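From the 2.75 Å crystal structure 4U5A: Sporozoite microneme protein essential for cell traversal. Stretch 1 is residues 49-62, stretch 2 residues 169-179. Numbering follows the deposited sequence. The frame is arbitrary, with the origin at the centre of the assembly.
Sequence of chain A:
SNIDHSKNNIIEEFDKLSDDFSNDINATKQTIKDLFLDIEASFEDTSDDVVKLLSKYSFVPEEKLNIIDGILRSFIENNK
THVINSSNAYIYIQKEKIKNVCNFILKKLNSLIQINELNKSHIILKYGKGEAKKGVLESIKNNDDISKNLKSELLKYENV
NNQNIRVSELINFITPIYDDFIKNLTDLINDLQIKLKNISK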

ATOM      1  N   ASP A  49     -18.572 -12.943 -12.503  1.00 74.19           N
ATOM      2  CA  ASP A  49     -18.628 -13.742 -11.283  1.00 50.95           C
ATOM      3  C   ASP A  49     -17.346 -13.595 -10.467  1.00 73.53           C
ATOM      4  O   ASP A  49     -17.378 -13.527  -9.237  1.00 70.90           O
ATOM      5  CB  ASP A  49     -18.867 -15.213 -11.634  1.00 91.28           C
ATOM      6  CG  ASP A  49     -19.386 -16.017 -10.462  1.00 76.68           C
ATOM      7  OD1 ASP A  49     -20.156 -15.457  -9.656  1.00 71.46           O
ATOM      8  OD2 ASP A  49     -19.032 -17.210 -10.352  1.00 85.14           O
ATOM      9  N   VAL A  50     -16.216 -13.556 -11.167  1.00 85.24           N
ATOM     10  CA  VAL A  50     -14.913 -13.347 -10.547  1.00 72.72           C
ATOM     11  C   VAL A  50     -14.747 -11.881 -10.126  1.00 64.40           C
ATOM     12  O   VAL A  50     -14.063 -11.569  -9.140  1.00 66.75           O
ATOM     13  CB  VAL A  50     -13.783 -13.776 -11.519  1.00 68.69           C
ATOM     14  CG1 VAL A  50     -14.202 -13.518 -12.962  1.00 81.92           C
ATOM     15  CG2 VAL A  50     -12.465 -13.085 -11.200  1.00 76.43           C
ATOM     16  N   VAL A  51     -15.415 -10.994 -10.858  1.00 54.93           N
ATOM     17  CA  VAL A  51     -15.371  -9.561 -10.585  1.00 63.28           C
ATOM     18  C   VAL A  51     -15.856  -9.227  -9.174  1.00 49.68           C
ATOM     19  O   VAL A  51     -15.214  -8.453  -8.460  1.00 70.12           O
ATOM     20  CB  VAL A  51     -16.213  -8.775 -11.609  1.00 57.11           C
ATOM     21  CG1 VAL A  51     -16.128  -7.283 -11.340  1.00 63.87           C
ATOM     22  CG2 VAL A  51     -15.753  -9.091 -13.018  1.00 43.52           C
ATOM     23  N   LYS A  52     -16.981  -9.814  -8.774  1.00 64.69           N
ATOM     24  CA  LYS A  52     -17.537  -9.554  -7.450  1.00 69.99           C
ATOM     25  C   LYS A  52     -16.569 -10.048  -6.381  1.00 74.45           C
ATOM     26  O   LYS A  52     -16.417  -9.432  -5.321  1.00 70.62           O
ATOM     27  CB  LYS A  52     -18.895 -10.220  -7.298  1.00 64.73           C
ATOM     28  N   LEU A  53     -15.904 -11.159  -6.685  1.00 65.62           N
ATOM     29  CA  LEU A  53     -14.934 -11.762  -5.783  1.00 63.17           C
ATOM     30  C   LEU A  53     -13.762 -10.813  -5.549  1.00 72.65           C
ATOM     31  O   LEU A  53     -13.343 -10.587  -4.410  1.00 74.68           O
ATOM     32  CB  LEU A  53     -14.434 -13.086  -6.352  1.00 57.06           C
ATOM     33  CG  LEU A  53     -13.430 -13.877  -5.516  1.00 70.74           C
ATOM     34  CD1 LEU A  53     -14.075 -14.411  -4.245  1.00 64.68           C
ATOM     35  CD2 LEU A  53     -12.840 -14.996  -6.342  1.00 61.83           C
ATOM     36  N   LEU A  54     -13.235 -10.263  -6.641  1.00 64.09           N
ATOM     37  CA  LEU A  54     -12.105  -9.344  -6.560  1.00 61.76           C
ATOM     38  C   LEU A  54     -12.488  -8.046  -5.860  1.00 59.81           C
ATOM     39  O   LEU A  54     -11.700  -7.488  -5.093  1.00 72.00           O
ATOM     40  CB  LEU A  54     -11.565  -9.039  -7.957  1.00 74.90           C
ATOM     41  CG  LEU A  54     -10.954 -10.202  -8.742  1.00 65.33           C
ATOM     42  CD1 LEU A  54     -10.616  -9.764 -10.151  1.00 62.44           C
ATOM     43  CD2 LEU A  54      -9.717 -10.727  -8.038  1.00 69.26           C
ATOM     44  N   SER A  55     -13.705  -7.574  -6.121  1.00 53.83           N
ATOM     45  CA  SER A  55     -14.202  -6.364  -5.475  1.00 58.15           C
ATOM     46  C   SER A  55     -14.353  -6.584  -3.979  1.00 64.51           C
ATOM     47  O   SER A  55     -14.165  -5.660  -3.188  1.00 68.86           O
ATOM     48  CB  SER A  55     -15.533  -5.928  -6.088  1.00 72.39           C
ATOM     49  OG  SER A  55     -15.338  -5.351  -7.369  1.00 82.74           O
ATOM     50  N   LYS A  56     -14.697  -7.809  -3.596  1.00 67.83           N
ATOM     51  CA  LYS A  56     -14.697  -8.180  -2.188  1.00 67.45           C
ATOM     52  C   LYS A  56     -13.270  -8.115  -1.647  1.00 51.93           C
ATOM     53  O   LYS A  56     -13.028  -7.534  -0.588  1.00 62.99           O
ATOM     54  CB  LYS A  56     -15.288  -9.570  -1.992  1.00 53.45           C
ATOM     55  N   TYR A  57     -12.339  -8.730  -2.375  1.00 60.60           N
ATOM     56  CA  TYR A  57     -10.929  -8.755  -1.982  1.00 57.56           C
ATOM     57  C   TYR A  57     -10.340  -7.360  -1.770  1.00 53.60           C
ATOM     58  O   TYR A  57      -9.451  -7.173  -0.943  1.00 50.11           O
ATOM     59  CB  TYR A  57     -10.098  -9.496  -3.033  1.00 57.35           C
ATOM     60  CG  TYR A  57     -10.079 -10.998  -2.866  1.00 71.49           C
ATOM     61  CD1 TYR A  57     -10.717 -11.610  -1.795  1.00 83.28           C
ATOM     62  CD2 TYR A  57      -9.417 -11.805  -3.777  1.00 67.18           C
ATOM     63  CE1 TYR A  57     -10.698 -12.986  -1.641  1.00 88.17           C
ATOM     64  CE2 TYR A  57      -9.393 -13.177  -3.629  1.00 57.11           C
ATOM     65  CZ  TYR A  57     -10.032 -13.763  -2.564  1.00 70.02           C
ATOM     66  OH  TYR A  57     -10.003 -15.132  -2.427  1.00 73.49           O
ATOM     67  N   SER A  58     -10.830  -6.389  -2.533  1.00 46.69           N
ATOM     68  CA  SER A  58     -10.261  -5.045  -2.526  1.00 46.90           C
ATOM     69  C   SER A  58     -10.590  -4.230  -1.275  1.00 48.59           C
ATOM     70  O   SER A  58     -10.037  -3.150  -1.075  1.00 53.65           O
ATOM     71  CB  SER A  58     -10.734  -4.278  -3.761  1.00 51.80           C
ATOM     72  OG  SER A  58     -12.141  -4.115  -3.745  1.00 65.49           O
ATOM     73  N   PHE A  59     -11.479  -4.743  -0.433  1.00 46.79           N
ATOM     74  CA  PHE A  59     -11.937  -3.983   0.726  1.00 51.20           C
ATOM     75  C   PHE A  59     -10.975  -4.080   1.904  1.00 51.15           C
ATOM     76  O   PHE A  59     -10.879  -3.155   2.712  1.00 37.17           O
ATOM     77  CB  PHE A  59     -13.334  -4.443   1.147  1.00 52.08           C
ATOM     78  CG  PHE A  59     -14.425  -3.993   0.213  1.00 70.52           C
ATOM     79  CD1 PHE A  59     -14.245  -2.881  -0.599  1.00 77.49           C
ATOM     80  CD2 PHE A  59     -15.631  -4.675   0.151  1.00 65.96           C
ATOM     81  CE1 PHE A  59     -15.245  -2.462  -1.461  1.00 76.49           C
ATOM     82  CE2 PHE A  59     -16.635  -4.260  -0.707  1.00 64.90           C
ATOM     83  CZ  PHE A  59     -16.442  -3.152  -1.514  1.00 74.90           C
ATOM     84  N   VAL A  60     -10.262  -5.194   1.999  1.00 37.99           N
ATOM     85  CA  VAL A  60      -9.348  -5.405   3.116  1.00 44.96           C
ATOM     86  C   VAL A  60      -8.105  -4.495   3.059  1.00 49.36           C
ATOM     87  O   VAL A  60      -7.739  -3.914   4.079  1.00 44.48           O
ATOM     88  CB  VAL A  60      -8.918  -6.889   3.211  1.00 44.54           C
ATOM     89  CG1 VAL A  60      -8.036  -7.124   4.426  1.00 38.41           C
ATOM     90  CG2 VAL A  60     -10.141  -7.777   3.285  1.00 49.31           C
ATOM     91  N   PRO A  61      -7.457  -4.355   1.880  1.00 51.69           N
ATOM     92  CA  PRO A  61      -6.301  -3.452   1.859  1.00 40.43           C
ATOM     93  C   PRO A  61      -6.662  -2.014   2.220  1.00 36.79           C
ATOM     94  O   PRO A  61      -5.839  -1.331   2.828  1.00 36.22           O
ATOM     95  CB  PRO A  61      -5.814  -3.539   0.407  1.00 32.18           C
ATOM     96  CG  PRO A  61      -6.251  -4.873  -0.049  1.00 35.66           C
ATOM     97  CD  PRO A  61      -7.583  -5.085   0.604  1.00 53.41           C
ATOM     98  N   GLU A  62      -7.870  -1.573   1.875  1.00 38.51           N
ATOM     99  CA  GLU A  62      -8.313  -0.223   2.222  1.00 40.82           C
ATOM    100  C   GLU A  62      -8.451  -0.089   3.727  1.00 37.66           C
ATOM    101  O   GLU A  62      -8.120   0.945   4.300  1.00 42.53           O
ATOM    102  CB  GLU A  62      -9.644   0.126   1.535  1.00 41.07           C
ATOM    103  CG  GLU A  62     -10.076   1.578   1.765  1.00 47.25           C
ATOM    104  CD  GLU A  62     -11.409   1.927   1.145  1.00 71.02           C
ATOM    105  OE1 GLU A  62     -12.026   1.042   0.514  1.00 83.81           O
ATOM    106  OE2 GLU A  62     -11.840   3.095   1.281  1.00 86.95           O
ATOM    107  N   GLU A 169      -9.599 -22.607  -9.805  1.00 60.62           N
ATOM    108  CA  GLU A 169      -8.209 -22.463 -10.209  1.00 70.51           C
ATOM    109  C   GLU A 169      -7.717 -21.040  -9.971  1.00 64.50           C
ATOM    110  O   GLU A 169      -6.580 -20.833  -9.542  1.00 60.06           O
ATOM    111  CB  GLU A 169      -8.044 -22.833 -11.682  1.00 80.70           C
ATOM    112  CG  GLU A 169      -7.948 -24.330 -11.955  1.00 90.82           C
ATOM    113  CD  GLU A 169      -7.282 -25.102 -10.829  1.00103.84           C
ATOM    114  OE1 GLU A 169      -6.113 -24.804 -10.496  1.00 97.71           O
ATOM    115  OE2 GLU A 169      -7.935 -26.014 -10.280  1.00101.48           O
ATOM    116  N   LEU A 170      -8.577 -20.063 -10.256  1.00 61.38           N
ATOM    117  CA  LEU A 170      -8.237 -18.657 -10.057  1.00 61.52           C
ATOM    118  C   LEU A 170      -8.088 -18.368  -8.561  1.00 64.19           C
ATOM    119  O   LEU A 170      -7.165 -17.659  -8.150  1.00 55.06           O
ATOM    120  CB  LEU A 170      -9.293 -17.752 -10.705  1.00 38.48           C
ATOM    121  CG  LEU A 170      -9.113 -16.227 -10.690  1.00 64.40           C
ATOM    122  CD1 LEU A 170      -9.754 -15.608 -11.922  1.00 59.85           C
ATOM    123  CD2 LEU A 170      -9.711 -15.610  -9.440  1.00 70.18           C
ATOM    124  N   ILE A 171      -8.998 -18.911  -7.756  1.00 54.19           N
ATOM    125  CA  ILE A 171      -8.865 -18.831  -6.307  1.00 61.68           C
ATOM    126  C   ILE A 171      -7.543 -19.463  -5.889  1.00 56.76           C
ATOM    127  O   ILE A 171      -6.780 -18.877  -5.110  1.00 63.96           O
ATOM    128  CB  ILE A 171     -10.030 -19.539  -5.560  1.00 60.70           C
ATOM    129  CG1 ILE A 171     -11.245 -18.617  -5.417  1.00 50.84           C
ATOM    130  CG2 ILE A 171      -9.630 -19.881  -4.146  1.00 47.69           C
ATOM    131  CD1 ILE A 171     -11.994 -18.342  -6.677  1.00 49.56           C
ATOM    132  N   ASN A 172      -7.252 -20.633  -6.450  1.00 55.00           N
ATOM    133  CA  ASN A 172      -6.024 -21.340  -6.107  1.00 67.07           C
ATOM    134  C   ASN A 172      -4.769 -20.553  -6.478  1.00 57.69           C
ATOM    135  O   ASN A 172      -3.721 -20.717  -5.852  1.00 63.51           O
ATOM    136  CB  ASN A 172      -5.999 -22.710  -6.795  1.00 75.98           C
ATOM    137  CG  ASN A 172      -4.637 -23.379  -6.723  1.00 87.53           C
ATOM    138  OD1 ASN A 172      -4.072 -23.557  -5.642  1.00 86.27           O
ATOM    139  ND2 ASN A 172      -4.093 -23.739  -7.882  1.00 85.02           N
ATOM    140  N   PHE A 173      -4.880 -19.670  -7.465  1.00 49.23           N
ATOM    141  CA  PHE A 173      -3.717 -18.903  -7.896  1.00 56.93           C
ATOM    142  C   PHE A 173      -3.538 -17.592  -7.139  1.00 58.41           C
ATOM    143  O   PHE A 173      -2.423 -17.240  -6.756  1.00 46.08           O
ATOM    144  CB  PHE A 173      -3.784 -18.611  -9.393  1.00 49.60           C
ATOM    145  CG  PHE A 173      -2.639 -17.777  -9.892  1.00 53.92           C
ATOM    146  CD1 PHE A 173      -1.348 -18.283  -9.891  1.00 52.50           C
ATOM    147  CD2 PHE A 173      -2.850 -16.491 -10.362  1.00 51.83           C
ATOM    148  CE1 PHE A 173      -0.288 -17.522 -10.347  1.00 48.60           C
ATOM    149  CE2 PHE A 173      -1.795 -15.725 -10.823  1.00 54.11           C
ATOM    150  CZ  PHE A 173      -0.511 -16.241 -10.815  1.00 51.03           C
ATOM    151  N   ILE A 174      -4.628 -16.862  -6.927  1.00 59.65           N
ATOM    152  CA  ILE A 174      -4.514 -15.546  -6.313  1.00 50.82           C
ATOM    153  C   ILE A 174      -4.540 -15.611  -4.789  1.00 56.69           C
ATOM    154  O   ILE A 174      -4.218 -14.625  -4.126  1.00 61.55           O
ATOM    155  CB  ILE A 174      -5.630 -14.587  -6.791  1.00 45.92           C
ATOM    156  CG1 ILE A 174      -6.989 -15.021  -6.243  1.00 61.38           C
ATOM    157  CG2 ILE A 174      -5.657 -14.497  -8.310  1.00 40.92           C
ATOM    158  CD1 ILE A 174      -8.105 -14.076  -6.616  1.00 60.61           C
ATOM    159  N   THR A 175      -4.919 -16.756  -4.227  1.00 53.70           N
ATOM    160  CA  THR A 175      -4.953 -16.875  -2.768  1.00 61.73           C
ATOM    161  C   THR A 175      -3.562 -16.694  -2.124  1.00 54.86           C
ATOM    162  O   THR A 175      -3.436 -15.947  -1.153  1.00 51.00           O
ATOM    163  CB  THR A 175      -5.567 -18.227  -2.315  1.00 61.49           C
ATOM    164  OG1 THR A 175      -6.972 -18.233  -2.595  1.00 63.78           O
ATOM    165  CG2 THR A 175      -5.361 -18.442  -0.825  1.00 51.14           C
ATOM    166  N   PRO A 176      -2.512 -17.358  -2.654  1.00 61.17           N
ATOM    167  CA  PRO A 176      -1.219 -17.082  -2.012  1.00 59.50           C
ATOM    168  C   PRO A 176      -0.747 -15.642  -2.203  1.00 55.38           C
ATOM    169  O   PRO A 176      -0.188 -15.056  -1.277  1.00 55.18           O
ATOM    170  CB  PRO A 176      -0.255 -18.043  -2.715  1.00 44.79           C
ATOM    171  CG  PRO A 176      -1.097 -19.099  -3.306  1.00 58.60           C
ATOM    172  CD  PRO A 176      -2.434 -18.491  -3.595  1.00 59.35           C
ATOM    173  N   ILE A 177      -0.986 -15.087  -3.387  1.00 44.16           N
ATOM    174  CA  ILE A 177      -0.568 -13.726  -3.707  1.00 51.85           C
ATOM    175  C   ILE A 177      -1.283 -12.699  -2.832  1.00 49.49           C
ATOM    176  O   ILE A 177      -0.653 -11.815  -2.252  1.00 46.41           O
ATOM    177  CB  ILE A 177      -0.815 -13.407  -5.202  1.00 47.18           C
ATOM    178  CG1 ILE A 177       0.070 -14.295  -6.082  1.00 53.34           C
ATOM    179  CG2 ILE A 177      -0.545 -11.942  -5.504  1.00 30.92           C
ATOM    180  CD1 ILE A 177      -0.176 -14.135  -7.567  1.00 43.31           C
ATOM    181  N   TYR A 178      -2.601 -12.835  -2.730  1.00 53.13           N
ATOM    182  CA  TYR A 178      -3.420 -11.926  -1.934  1.00 46.60           C
ATOM    183  C   TYR A 178      -3.136 -12.062  -0.434  1.00 52.08           C
ATOM    184  O   TYR A 178      -3.066 -11.060   0.278  1.00 39.67           O
ATOM    185  CB  TYR A 178      -4.905 -12.158  -2.239  1.00 46.14           C
ATOM    186  CG  TYR A 178      -5.855 -11.415  -1.334  1.00 57.19           C
ATOM    187  CD1 TYR A 178      -6.126 -10.066  -1.536  1.00 49.62           C
ATOM    188  CD2 TYR A 178      -6.514 -12.070  -0.302  1.00 45.63           C
ATOM    189  CE1 TYR A 178      -6.999  -9.383  -0.712  1.00 45.42           C
ATOM    190  CE2 TYR A 178      -7.391 -11.400   0.524  1.00 51.18           C
ATOM    191  CZ  TYR A 178      -7.630 -10.057   0.316  1.00 61.58           C
ATOM    192  OH  TYR A 178      -8.507  -9.391   1.140  1.00 48.06           O
ATOM    193  N   ASP A 179      -2.983 -13.293   0.046  1.00 45.81           N
ATOM    194  CA  ASP A 179      -2.693 -13.518   1.460  1.00 39.27           C
ATOM    195  C   ASP A 179      -1.346 -12.916   1.854  1.00 44.97           C
ATOM    196  O   ASP A 179      -1.187 -12.392   2.957  1.00 56.50           O
ATOM    197  CB  ASP A 179      -2.704 -15.013   1.780  1.00 40.59           C
ATOM    198  CG  ASP A 179      -4.105 -15.571   1.921  1.00 57.94           C
ATOM    199  OD1 ASP A 179      -5.076 -14.823   1.682  1.00 56.71           O
ATOM    200  OD2 ASP A 179      -4.232 -16.767   2.256  1.00 62.34           O
TER

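Residues 169-179 form one helical segment that lies beside the helix of residues 49-57, the two running in nearly the same direction, with axes 21° apart and approaching to 12.1 Å. At that spacing the contact is made mostly by side chains, with the carbonyl of Y57 as a backbone partner. The register advances by four residues at each step along stretch 2, but by four and then three along stretch 1: V50 pairs with L170, L54 with I174 and Y57 with Y178, with CA-CA separations of 8.5, 9.8 and 8.2 Å. The two stretches bury 431 Å² between them, and the tyrosine pair contributes the largest shares.

The first residue of stretch 2, E169, makes no contact with stretch 1; its carboxylate atom OE1 accepts a weak hydrogen bond from N172 ND2 at 3.5 Å. Packing begins at L170, whose side chain is directed toward the partner helix. Its CD1 reaches V50 CG2 at 3.8 Å, while its CD2 lies 4.4 Å from L53 CD2, so the leucine bridges two consecutive contact positions of stretch 1. I171 starts out sideways, but its end comes nearer, and its CD1 meets L53 CD2 at 3.5 Å. L53 thus packs against two neighbouring residues of stretch 2. These contacts are purely apolar, resting on close packing of methyl groups.

N172 and F173 are out of reach of stretch 1, as expected of a helix that presents one side to its neighbour. The next turn brings in I174, which is buried and points toward stretch 1. With chi1 in the p well and chi2 in t, its CD1 lies 4.0 Å from L54 CD2 and 3.4 Å from Y57 CE2. The latter approach is to the edge of the tyrosine ring, near its plane, which leaves the faces of that ring free of this methyl group.

T175 is more peripheral. Its OG1 donates a hydrogen bond to I171 O at 2.6 Å, one turn back in its own helix, and lies 4.3 Å from Y57 OH, too far for the two hydroxyls to bond. At P176 the helix is kinked: the proline nitrogen carries no hydrogen and cannot bond to the preceding turn. P176 and I177 are out of reach of stretch 1, but the helix carries on, with Y178 N bonded to I174 O at 2.8 Å.

Y178 provides the most extensive contact. Its ring stacks face to face on that of Y57, with centroids 4.3 Å apart and planes inclined by 11°, and its CE1 packs 3.9 Å from Y57 CB. The side chain also reaches the backbone of stretch 1, where Y178 OH donates a hydrogen bond to Y57 O at 3.2 Å. This is the only hydrogen bond between the stretches, and it joins the same two residues that stack. The hydroxyl lies close to the following segment as well, with Y178 OH 3.1 Å from V60 CG2 and 4.4 Å from P61 CD. D179 makes no contact with stretch 1.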